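Local coordinates for ThiS/MoaD family protein (Amycolatopsis orientalis, PDB 4N6E), which probably serves as a small ubiquitin-like sulphur-carrier protein that delivers sulphur to a thiosugar synthase for 2-thiosugar biosynthesis, at residues V3-P8 against D79-L84. Sequence-based numbering, arbitrary orientation.
Sequences VTVSIP and DTLTIL
T4 and T80 lie side by side with CB atoms directed to the same face of the sheet: T4 holds OG1 anti to its backbone N (chi1 178°), which leaves CG2 between N and the carbonyl carbon, while T80 turns OG1 beside its own N (chi1 -61°). With the two residues in register (CA atoms of T4 and T80 5.0 Å apart), this brings T4 CG2 to 3.4 Å from T80 OG1, a van der Waals contact of methyl and hydroxyl. S6 and T82 follow on this partly exposed face, S6 CB 4.2 Å from T82 CG2. The backbones themselves are joined by a parallel ladder of N-H to O=C bonds. L81 N donates to T4 O (3.0 Å, 163° at the hydrogen), and L81 O accepts from S6 N at 2.9 Å; weak bonds from T4 N to D79 O and from I83 N to S6 O flank this pair. The pairing of 3-6 with 80-84 joins the N- and C-terminal strands inside the mixed sheet of the ubiquitin-like beta-grasp fold, where 20-23 pairs antiparallel with 3-6, and 56-60 antiparallel with 80-88. On the buried face V5 CG1 reaches L81 CD2 at 4.2 Å, and both side chains pack on I31 of helix 28-38. Just past the end of strand 3-6 the P8 ring crosses I83 obliquely, its CD 3.9 Å from I83 CB and 3.5 Å from I83 O. At the start of 79-84 the D79 carboxylate accepts hydrogen bonds from K76 N and N61 ND2.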
ATOM      1  N   VAL B   3       6.077 -32.968 -47.030  1.00 87.96           N
ATOM      2  CA  VAL B   3       6.658 -32.221 -45.925  1.00 83.77           C
ATOM      3  C   VAL B   3       5.539 -31.882 -44.953  1.00 80.83           C
ATOM      4  O   VAL B   3       4.619 -31.130 -45.298  1.00 71.70           O
ATOM      5  CB  VAL B   3       7.313 -30.915 -46.416  1.00 84.85           C
ATOM      6  CG1 VAL B   3       8.249 -30.352 -45.358  1.00 82.53           C
ATOM      7  CG2 VAL B   3       8.067 -31.158 -47.714  1.00 86.86           C
ATOM      8  N   THR B   4       5.610 -32.445 -43.748  1.00 77.08           N
ATOM      9  CA  THR B   4       4.608 -32.161 -42.716  1.00 77.54           C
ATOM     10  C   THR B   4       4.922 -30.833 -41.982  1.00 74.89           C
ATOM     11  O   THR B   4       5.995 -30.666 -41.402  1.00 74.00           O
ATOM     12  CB  THR B   4       4.417 -33.364 -41.750  1.00 82.00           C
ATOM     13  OG1 THR B   4       3.461 -33.026 -40.735  1.00 78.50           O
ATOM     14  CG2 THR B   4       5.742 -33.821 -41.099  1.00 83.92           C
ATOM     15  N   VAL B   5       3.973 -29.895 -42.032  1.00 71.49           N
ATOM     16  CA  VAL B   5       4.155 -28.528 -41.527  1.00 67.56           C
ATOM     17  C   VAL B   5       3.334 -28.286 -40.258  1.00 67.17           C
ATOM     18  O   VAL B   5       2.118 -28.356 -40.310  1.00 64.88           O
ATOM     19  CB  VAL B   5       3.702 -27.505 -42.589  1.00 65.50           C
ATOM     20  CG1 VAL B   5       3.753 -26.081 -42.057  1.00 64.95           C
ATOM     21  CG2 VAL B   5       4.551 -27.631 -43.840  1.00 67.43           C
ATOM     22  N   SER B   6       3.990 -27.977 -39.136  1.00 70.40           N
ATOM     23  CA  SER B   6       3.290 -27.691 -37.867  1.00 67.82           C
ATOM     24  C   SER B   6       2.831 -26.229 -37.740  1.00 68.00           C
ATOM     25  O   SER B   6       3.644 -25.299 -37.791  1.00 65.41           O
ATOM     26  CB  SER B   6       4.173 -28.048 -36.676  1.00 68.06           C
ATOM     27  OG  SER B   6       4.432 -29.440 -36.645  1.00 71.81           O
ATOM     28  N   ILE B   7       1.524 -26.035 -37.561  1.00 66.22           N
ATOM     29  CA  ILE B   7       0.962 -24.697 -37.378  1.00 65.09           C
ATOM     30  C   ILE B   7       0.803 -24.458 -35.882  1.00 63.99           C
ATOM     31  O   ILE B   7       0.342 -25.353 -35.170  1.00 66.70           O
ATOM     32  CB  ILE B   7      -0.421 -24.540 -38.049  1.00 64.67           C
ATOM     33  CG1 ILE B   7      -0.455 -25.238 -39.412  1.00 67.92           C
ATOM     34  CG2 ILE B   7      -0.786 -23.066 -38.201  1.00 63.01           C
ATOM     35  CD1 ILE B   7       0.602 -24.764 -40.391  1.00 70.00           C
ATOM     36  N   PRO B   8       1.197 -23.267 -35.393  1.00 60.65           N
ATOM     37  CA  PRO B   8       0.897 -22.910 -34.008  1.00 59.71           C
ATOM     38  C   PRO B   8      -0.561 -22.440 -33.819  1.00 57.59           C
ATOM     39  O   PRO B   8      -1.117 -21.727 -34.670  1.00 48.66           O
ATOM     40  CB  PRO B   8       1.877 -21.775 -33.724  1.00 58.64           C
ATOM     41  CG  PRO B   8       2.040 -21.114 -35.040  1.00 60.20           C
ATOM     42  CD  PRO B   8       1.980 -22.216 -36.064  1.00 60.58           C
ATOM     43  N   ASP B  79      10.779 -34.056 -44.424  1.00 80.11           N
ATOM     44  CA  ASP B  79      11.179 -33.057 -43.433  1.00 81.36           C
ATOM     45  C   ASP B  79       9.951 -32.508 -42.708  1.00 80.78           C
ATOM     46  O   ASP B  79       8.861 -32.455 -43.279  1.00 84.28           O
ATOM     47  CB  ASP B  79      11.937 -31.891 -44.100  1.00 81.37           C
ATOM     48  CG  ASP B  79      13.400 -32.223 -44.423  1.00 79.82           C
ATOM     49  OD1 ASP B  79      13.937 -33.239 -43.935  1.00 74.52           O
ATOM     50  OD2 ASP B  79      14.028 -31.438 -45.164  1.00 79.85           O
ATOM     51  N   THR B  80      10.139 -32.117 -41.448  1.00 80.24           N
ATOM     52  CA  THR B  80       9.116 -31.395 -40.683  1.00 76.08           C
ATOM     53  C   THR B  80       9.482 -29.915 -40.613  1.00 69.83           C
ATOM     54  O   THR B  80      10.628 -29.572 -40.321  1.00 71.66           O
ATOM     55  CB  THR B  80       8.987 -31.936 -39.245  1.00 78.25           C
ATOM     56  OG1 THR B  80       8.594 -33.313 -39.287  1.00 78.42           O
ATOM     57  CG2 THR B  80       7.938 -31.140 -38.446  1.00 80.00           C
ATOM     58  N   LEU B  81       8.504 -29.050 -40.862  1.00 62.47           N
ATOM     59  CA  LEU B  81       8.722 -27.611 -40.860  1.00 59.74           C
ATOM     60  C   LEU B  81       7.832 -26.937 -39.802  1.00 61.18           C
ATOM     61  O   LEU B  81       6.599 -26.935 -39.919  1.00 54.19           O
ATOM     62  CB  LEU B  81       8.454 -27.044 -42.255  1.00 59.94           C
ATOM     63  CG  LEU B  81       8.878 -25.590 -42.509  1.00 63.85           C
ATOM     64  CD1 LEU B  81       9.564 -25.443 -43.857  1.00 64.40           C
ATOM     65  CD2 LEU B  81       7.713 -24.610 -42.410  1.00 63.69           C
ATOM     66  N   THR B  82       8.466 -26.372 -38.768  1.00 58.53           N
ATOM     67  CA  THR B  82       7.743 -25.759 -37.661  1.00 55.13           C
ATOM     68  C   THR B  82       7.749 -24.244 -37.753  1.00 52.38           C
ATOM     69  O   THR B  82       8.788 -23.647 -37.985  1.00 55.32           O
ATOM     70  CB  THR B  82       8.358 -26.132 -36.310  1.00 57.24           C
ATOM     71  OG1 THR B  82       8.615 -27.538 -36.265  1.00 59.50           O
ATOM     72  CG2 THR B  82       7.412 -25.760 -35.187  1.00 58.64           C
ATOM     73  N   ILE B  83       6.582 -23.638 -37.541  1.00 50.99           N
ATOM     74  CA  ILE B  83       6.435 -22.187 -37.424  1.00 47.58           C
ATOM     75  C   ILE B  83       6.269 -21.803 -35.958  1.00 44.92           C
ATOM     76  O   ILE B  83       5.380 -22.294 -35.275  1.00 45.53           O
ATOM     77  CB  ILE B  83       5.220 -21.678 -38.203  1.00 46.74           C
ATOM     78  CG1 ILE B  83       5.248 -22.219 -39.633  1.00 47.77           C
ATOM     79  CG2 ILE B  83       5.201 -20.154 -38.192  1.00 47.80           C
ATOM     80  CD1 ILE B  83       4.094 -21.758 -40.507  1.00 48.86           C
ATOM     81  N   LEU B  84       7.131 -20.915 -35.486  1.00 45.05           N
ATOM     82  CA  LEU B  84       7.226 -20.594 -34.064  1.00 44.43           C
ATOM     83  C   LEU B  84       7.331 -19.078 -33.881  1.00 42.25           C
ATOM     84  O   LEU B  84       8.429 -18.517 -33.909  1.00 42.40           O
ATOM     85  CB  LEU B  84       8.443 -21.297 -33.486  1.00 45.39           C
ATOM     86  CG  LEU B  84       8.623 -21.301 -31.981  1.00 49.89           C
ATOM     87  CD1 LEU B  84       7.636 -22.251 -31.313  1.00 50.84           C
ATOM     88  CD2 LEU B  84      10.054 -21.697 -31.647  1.00 51.00           C
TER